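Monalysin (Pseudomonas entomophila, PDB 4MKO) forms pores in host cell membranes as an aerolysin-like beta-barrel toxin, damaging the fly intestine and lysing cells. Local coordinates at residues 71-75 and 129-133; 80-84 and 180-184; 176-180 and 208-213. All coordinates share one frame; numbering follows the deposited sequence.

Contact 1. Residues 71-75 and 129-133; sequences VTTTL and TTEMK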
# COMPACT_ATOMS: atom_id res chain seq x y z
N VAL A 71 -28.11 12.03 -19.04
CA VAL A 71 -28.09 10.62 -18.66
C VAL A 71 -27.66 10.47 -17.21
O VAL A 71 -26.62 11.01 -16.81
CB VAL A 71 -27.25 9.74 -19.63
CG1 VAL A 71 -27.10 8.31 -19.11
CG2 VAL A 71 -27.85 9.73 -21.04
N THR A 72 -28.48 9.78 -16.40
CA THR A 72 -28.18 9.42 -15.02
C THR A 72 -28.14 7.89 -15.00
O THR A 72 -29.08 7.25 -15.49
CB THR A 72 -29.22 10.00 -14.05
OG1 THR A 72 -29.16 11.43 -14.12
CG2 THR A 72 -28.97 9.57 -12.61
N THR A 73 -27.06 7.29 -14.47
CA THR A 73 -26.97 5.83 -14.40
C THR A 73 -26.28 5.36 -13.13
O THR A 73 -25.44 6.07 -12.59
CB THR A 73 -26.26 5.25 -15.67
OG1 THR A 73 -26.42 3.84 -15.70
CG2 THR A 73 -24.76 5.60 -15.76
N THR A 74 -26.62 4.14 -12.67
CA THR A 74 -25.95 3.52 -11.54
C THR A 74 -24.81 2.69 -12.12
O THR A 74 -25.03 1.61 -12.66
CB THR A 74 -26.94 2.74 -10.66
OG1 THR A 74 -27.90 3.66 -10.16
CG2 THR A 74 -26.26 2.02 -9.49
N LEU A 75 -23.59 3.23 -12.05
CA LEU A 75 -22.41 2.57 -12.57
C LEU A 75 -21.91 1.50 -11.63
O LEU A 75 -21.72 1.77 -10.45
CB LEU A 75 -21.30 3.62 -12.83
CG LEU A 75 -20.11 3.14 -13.65
CD1 LEU A 75 -20.48 3.04 -15.14
CD2 LEU A 75 -18.96 4.08 -13.50
N THR A 129 -21.03 0.37 -6.49
CA THR A 129 -21.85 1.19 -7.39
C THR A 129 -21.87 2.63 -6.95
O THR A 129 -21.79 2.90 -5.76
CB THR A 129 -23.31 0.65 -7.47
OG1 THR A 129 -23.96 0.81 -6.21
CG2 THR A 129 -23.41 -0.82 -7.95
N THR A 130 -22.03 3.55 -7.92
CA THR A 130 -22.20 4.99 -7.71
C THR A 130 -23.18 5.51 -8.76
O THR A 130 -22.98 5.28 -9.96
CB THR A 130 -20.86 5.76 -7.74
OG1 THR A 130 -19.99 5.22 -6.74
CG2 THR A 130 -21.04 7.26 -7.47
N GLU A 131 -24.22 6.23 -8.32
CA GLU A 131 -25.16 6.85 -9.25
C GLU A 131 -24.43 8.07 -9.79
O GLU A 131 -23.92 8.87 -9.00
CB GLU A 131 -26.49 7.23 -8.58
CG GLU A 131 -27.53 7.67 -9.60
CD GLU A 131 -28.88 8.05 -9.04
OE1 GLU A 131 -29.87 7.33 -9.33
OE2 GLU A 131 -28.97 9.09 -8.34
N MET A 132 -24.28 8.15 -11.11
CA MET A 132 -23.54 9.23 -11.74
C MET A 132 -24.37 9.84 -12.87
O MET A 132 -25.21 9.15 -13.46
CB MET A 132 -22.21 8.70 -12.31
CG MET A 132 -21.23 8.21 -11.26
SD MET A 132 -19.81 7.43 -12.04
CE MET A 132 -18.99 8.86 -12.72
N LYS A 133 -24.10 11.10 -13.18
CA LYS A 133 -24.80 11.86 -14.21
C LYS A 133 -23.81 12.50 -15.17
O LYS A 133 -22.75 13.00 -14.76
CB LYS A 133 -25.66 12.95 -13.54
CG LYS A 133 -26.65 13.65 -14.47
CD LYS A 133 -27.47 14.70 -13.73
CE LYS A 133 -28.44 15.41 -14.64
NZ LYS A 133 -29.40 16.26 -13.88
O HOH W 1 -29.54 5.53 -11.35

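Contact 2. Residues 80-84 and 180-184; sequences TKGHT and SAITQ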
# COMPACT_ATOMS: atom_id res chain seq x y z
N THR A 80 -11.29 -4.09 -5.15
CA THR A 80 -10.72 -5.28 -4.53
C THR A 80 -10.46 -5.07 -3.05
O THR A 80 -10.34 -3.92 -2.58
CB THR A 80 -9.44 -5.75 -5.26
OG1 THR A 80 -8.42 -4.76 -5.09
CG2 THR A 80 -9.66 -6.06 -6.74
N LYS A 81 -10.36 -6.18 -2.30
CA LYS A 81 -10.02 -6.22 -0.89
C LYS A 81 -8.86 -7.20 -0.69
O LYS A 81 -8.69 -8.10 -1.51
CB LYS A 81 -11.22 -6.52 0.01
CG LYS A 81 -11.96 -7.83 -0.24
CD LYS A 81 -13.36 -7.75 0.37
CE LYS A 81 -14.23 -8.90 -0.06
NZ LYS A 81 -15.59 -8.82 0.53
N GLY A 82 -8.08 -6.99 0.38
CA GLY A 82 -6.90 -7.80 0.68
C GLY A 82 -5.69 -7.26 -0.05
O GLY A 82 -5.68 -6.08 -0.44
N HIS A 83 -4.67 -8.10 -0.30
CA HIS A 83 -3.51 -7.63 -1.07
C HIS A 83 -3.94 -7.19 -2.47
O HIS A 83 -4.92 -7.73 -3.03
CB HIS A 83 -2.42 -8.71 -1.13
CG HIS A 83 -1.68 -8.87 0.17
ND1 HIS A 83 -2.22 -9.58 1.23
CD2 HIS A 83 -0.49 -8.36 0.55
CE1 HIS A 83 -1.33 -9.51 2.20
NE2 HIS A 83 -0.27 -8.79 1.84
N THR A 84 -3.25 -6.19 -3.05
CA THR A 84 -3.61 -5.70 -4.39
C THR A 84 -3.36 -6.74 -5.47
O THR A 84 -2.49 -7.60 -5.30
CB THR A 84 -2.85 -4.41 -4.74
OG1 THR A 84 -1.47 -4.75 -4.93
CG2 THR A 84 -3.03 -3.32 -3.70
N SER A 180 4.87 -4.36 0.39
CA SER A 180 3.63 -5.04 0.05
C SER A 180 2.55 -4.00 -0.03
O SER A 180 2.73 -2.86 0.42
CB SER A 180 3.27 -6.11 1.07
OG SER A 180 2.68 -5.57 2.24
N ALA A 181 1.40 -4.38 -0.57
CA ALA A 181 0.31 -3.43 -0.73
C ALA A 181 -1.04 -4.13 -0.60
O ALA A 181 -1.22 -5.25 -1.06
CB ALA A 181 0.41 -2.75 -2.09
N ILE A 182 -1.97 -3.46 0.08
CA ILE A 182 -3.35 -3.90 0.29
C ILE A 182 -4.25 -2.73 -0.10
O ILE A 182 -3.77 -1.59 -0.21
CB ILE A 182 -3.61 -4.38 1.76
CG1 ILE A 182 -3.61 -3.20 2.79
CG2 ILE A 182 -2.64 -5.52 2.19
CD1 ILE A 182 -4.01 -3.52 4.23
N THR A 183 -5.54 -2.98 -0.30
CA THR A 183 -6.45 -1.87 -0.59
C THR A 183 -7.21 -1.45 0.64
O THR A 183 -7.33 -2.21 1.61
CB THR A 183 -7.49 -2.27 -1.65
OG1 THR A 183 -7.99 -3.57 -1.33
CG2 THR A 183 -6.95 -2.21 -3.07
N GLN A 184 -7.76 -0.23 0.58
CA GLN A 184 -8.66 0.35 1.58
C GLN A 184 -10.03 0.45 0.90
O GLN A 184 -10.09 0.61 -0.32
CB GLN A 184 -8.17 1.76 1.98
CG GLN A 184 -8.90 2.35 3.18
CD GLN A 184 -8.31 3.67 3.59
OE1 GLN A 184 -8.03 4.55 2.77
NE2 GLN A 184 -8.14 3.85 4.88
O HOH W 2 -6.92 -5.62 -3.01
O HOH W 3 -7.53 -4.92 2.23
O HOH W 4 1.92 -8.01 3.46

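Contact 3. Residues 176-180 and 208-213; sequences LYYLS and VLMENY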
# COMPACT_ATOMS: atom_id res chain seq x y z
N LEU A 176 15.71 -9.36 4.77
CA LEU A 176 15.06 -9.13 3.48
C LEU A 176 14.09 -7.94 3.57
O LEU A 176 13.14 -7.97 4.35
CB LEU A 176 14.32 -10.40 3.01
CG LEU A 176 13.64 -10.34 1.64
CD1 LEU A 176 14.67 -10.17 0.50
CD2 LEU A 176 12.79 -11.58 1.37
N TYR A 177 14.35 -6.91 2.77
CA TYR A 177 13.54 -5.70 2.74
C TYR A 177 12.71 -5.71 1.48
O TYR A 177 13.25 -5.92 0.40
CB TYR A 177 14.42 -4.44 2.75
CG TYR A 177 15.07 -4.16 4.08
CD1 TYR A 177 16.19 -4.87 4.50
CD2 TYR A 177 14.57 -3.17 4.93
CE1 TYR A 177 16.78 -4.63 5.74
CE2 TYR A 177 15.18 -2.90 6.16
CZ TYR A 177 16.28 -3.63 6.56
OH TYR A 177 16.89 -3.35 7.74
N TYR A 178 11.41 -5.49 1.61
CA TYR A 178 10.52 -5.46 0.46
C TYR A 178 9.27 -4.64 0.81
O TYR A 178 9.06 -4.30 1.98
CB TYR A 178 10.14 -6.91 0.02
CG TYR A 178 9.25 -7.60 1.04
CD1 TYR A 178 9.79 -8.19 2.18
CD2 TYR A 178 7.86 -7.57 0.91
CE1 TYR A 178 8.98 -8.79 3.14
CE2 TYR A 178 7.03 -8.14 1.88
CZ TYR A 178 7.60 -8.77 2.98
OH TYR A 178 6.79 -9.28 3.97
N LEU A 179 8.44 -4.33 -0.20
CA LEU A 179 7.18 -3.64 0.04
C LEU A 179 6.02 -4.57 -0.29
O LEU A 179 6.13 -5.39 -1.19
CB LEU A 179 7.02 -2.37 -0.82
CG LEU A 179 8.15 -1.33 -0.83
CD1 LEU A 179 7.75 -0.13 -1.71
CD2 LEU A 179 8.47 -0.84 0.59
N SER A 180 4.87 -4.36 0.39
CA SER A 180 3.63 -5.04 0.05
C SER A 180 2.55 -4.00 -0.03
O SER A 180 2.73 -2.86 0.42
CB SER A 180 3.27 -6.11 1.07
OG SER A 180 2.68 -5.57 2.24
N VAL A 208 9.96 4.25 -3.99
CA VAL A 208 9.93 4.17 -2.53
C VAL A 208 11.07 3.31 -1.96
O VAL A 208 11.78 3.76 -1.07
CB VAL A 208 8.52 3.72 -2.01
CG1 VAL A 208 8.54 3.37 -0.52
CG2 VAL A 208 7.46 4.77 -2.32
N LEU A 209 11.20 2.08 -2.41
CA LEU A 209 12.21 1.17 -1.85
C LEU A 209 13.59 1.29 -2.47
O LEU A 209 14.60 1.29 -1.75
CB LEU A 209 11.72 -0.28 -1.97
CG LEU A 209 12.67 -1.38 -1.44
CD1 LEU A 209 12.88 -1.27 0.09
CD2 LEU A 209 12.17 -2.77 -1.82
N MET A 210 13.65 1.29 -3.79
CA MET A 210 14.94 1.23 -4.47
C MET A 210 15.69 2.54 -4.44
O MET A 210 16.89 2.55 -4.14
CB MET A 210 14.78 0.69 -5.91
CG MET A 210 14.01 -0.66 -6.00
SD MET A 210 14.60 -1.96 -4.88
CE MET A 210 16.20 -2.40 -5.68
N GLU A 211 14.98 3.65 -4.70
CA GLU A 211 15.60 4.97 -4.76
C GLU A 211 15.54 5.77 -3.44
O GLU A 211 16.47 6.53 -3.19
CB GLU A 211 15.02 5.79 -5.93
CG GLU A 211 15.33 5.12 -7.26
CD GLU A 211 14.81 5.73 -8.55
OE1 GLU A 211 14.37 6.91 -8.54
OE2 GLU A 211 14.87 5.03 -9.59
N ASN A 212 14.50 5.60 -2.61
CA ASN A 212 14.31 6.40 -1.39
C ASN A 212 14.50 5.72 -0.04
O ASN A 212 14.29 6.36 0.99
CB ASN A 212 12.94 7.02 -1.38
CG ASN A 212 12.93 8.30 -2.13
OD1 ASN A 212 13.42 9.32 -1.65
ND2 ASN A 212 12.41 8.25 -3.36
N TYR A 213 14.81 4.45 -0.02
CA TYR A 213 15.09 3.85 1.26
C TYR A 213 16.46 3.23 1.16
O TYR A 213 16.81 2.63 0.15
CB TYR A 213 14.03 2.82 1.70
CG TYR A 213 14.37 2.21 3.04
CD1 TYR A 213 14.37 2.99 4.20
CD2 TYR A 213 14.77 0.89 3.14
CE1 TYR A 213 14.76 2.45 5.43
CE2 TYR A 213 15.13 0.33 4.37
CZ TYR A 213 15.14 1.12 5.50
OH TYR A 213 15.54 0.58 6.70
O HOH W 5 18.02 -0.96 8.30

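Contact 1. Residues 71-75 and 129-133
Thr73 and Met132 pair through both of their backbone polar groups, Met132 N to Thr73 O at 2.8 Å and Thr73 N to Met132 O at 2.8 Å, both nearly straight. They form one hydrogen-bonded pair of the antiparallel two-strand ribbon 72-81/124-133, inside the region inferred to be the pore-forming domain of this aerolysin-like toxin. Leu75 and Thr130 make the next such pair, with the longer bonds Leu75 N to Thr130 O at 3.0 Å and Thr130 N to Leu75 O. Side chains alternate between two faces. On one, Leu75 CD2 meets the sulfur of Met132, SD, at 3.8 Å; Met132 stays extended to SD and bends at its last torsion (chi3 72°). This face lies against strands 46-67, 136-151 and 173-191, and Thr130 OG1 is hydrogen-bonded to Tyr77 OH and Arg187 NH2. The other face carries Thr72, Thr74, Glu131 and Lys133 and is largely exposed. With CG2 anti to the backbone N (chi1 -63°), Thr72 brings that methyl to Glu131 CG, while its OG1 lies 3.4 Å from Lys133 CG. One water joins Thr74 OG1 (2.8 Å) to Glu131 OE1 (2.7 Å), donating a hydrogen bond to the carboxylate oxygen.

Contact 2. Residues 80-84 and 180-184
Thr183 OG1 donates a hydrogen bond to Thr80 O at 2.7 Å, approaching from well above the carbonyl plane. Its chi1 of 44° sets this hydroxyl between the backbone N and the carbonyl carbon, turned to strand 72-81, while CG2 rests 3.6 Å from Thr80 OG1. Two backbone bonds, Thr183 N to Gly82 O at 3.1 Å and Thr84 N to Ala181 O at 3.0 Å, flank a single bridge between His83 and Ile182, by which strand 72-81, in the region inferred to form the pore, and the residues after it are tied to the long strand 173-191 of the main sheet. Thr84 then caps helix 85-90, OG1 accepting from Phe87 N. Among the water links, one molecule is held by Thr80 OG1, Gly82 O and Thr183 OG1, donating to the last two; another bonds His83 NE2 and Ser180 OG, each at 2.8 Å, and lies in the plane of the imidazole. Ser180 OG is also hydrogen-bonded to His149 NE2, and His83 ND1 to Ser121 O. Apolar contact is led by a CH-pi interaction: Ile182 CG2 stands over the imidazole centre, 3.9 Å from the His83 ring centroid. Thr84 CG2 touches Ala181 CB at 3.8 Å.

Contact 3. Residues 176-180 and 208-213
This is a buried, mainly apolar helix-on-sheet contact, in which the last turn of helix 201-211 and Tyr213, just past the helix, lie on one face of strand 173-191. Tyr177 and Leu179, alternate residues of the strand, point toward the helix, whereas Tyr178 between them points away. Leu179 and Leu209 lie side by side, pointing opposite ways, with Leu179 CG 3.9 Å from Leu209 CB. Beside them Leu179 CD1 reaches Val208 CG1 at 3.8 Å, so one leucine spans two successive helical residues. The CD2 branch of Leu209 comes down on the strand backbone itself, 3.9 Å from Tyr178 CA and close to Tyr177 O. A wider pi-type turn at 208-211 ends the helix.

Past Asn212, Tyr213 extends its ring to Tyr177; with chi1 at 180° the ring swings away from its own backbone N, toward the strand. The two rings meet obliquely, with planes at 34°. Tyr213 CE2 lies 3.6 Å from Tyr177 CD2, and Tyr213 OH is 3.5 Å from Tyr177 CE2. A water bonded to Tyr177 OH at 2.7 Å also donates weakly to Tyr213 OH, whose stronger partner is Asn218 OD1.

Lys166 NZ, from strand 165-170, bonds the carbonyls of Leu209, Met210 and Tyr213, fastening the helix end to the neighbouring hairpin strand. Phe222 stacks on Tyr213, Leu179 also packs on Val146 and Ala148 of strand 136-151, and Val208 reaches Trp31 of strand 29-43.

Two long strands connect the set. Strand 72-81 runs from contact 1, near its start, to contact 2 at its end, their centres about 26 Å apart and nearest atoms about 11 Å apart. Strand 173-191 carries contact 2 and contact 3, which share Ser180 and lie about 17 Å apart between centres. Contact 2 is thus the middle junction: it ties the region inferred to form the pore to strand 173-191 by backbone bonds, and the same long strand receives helix 201-211 in contact 3. Contacts 1 and 3 lie on opposite sides of the chain's centre, about 39 Å between centres. A bound mercury ion lies about 7 Å from the side chain of Ile182 in contact 2.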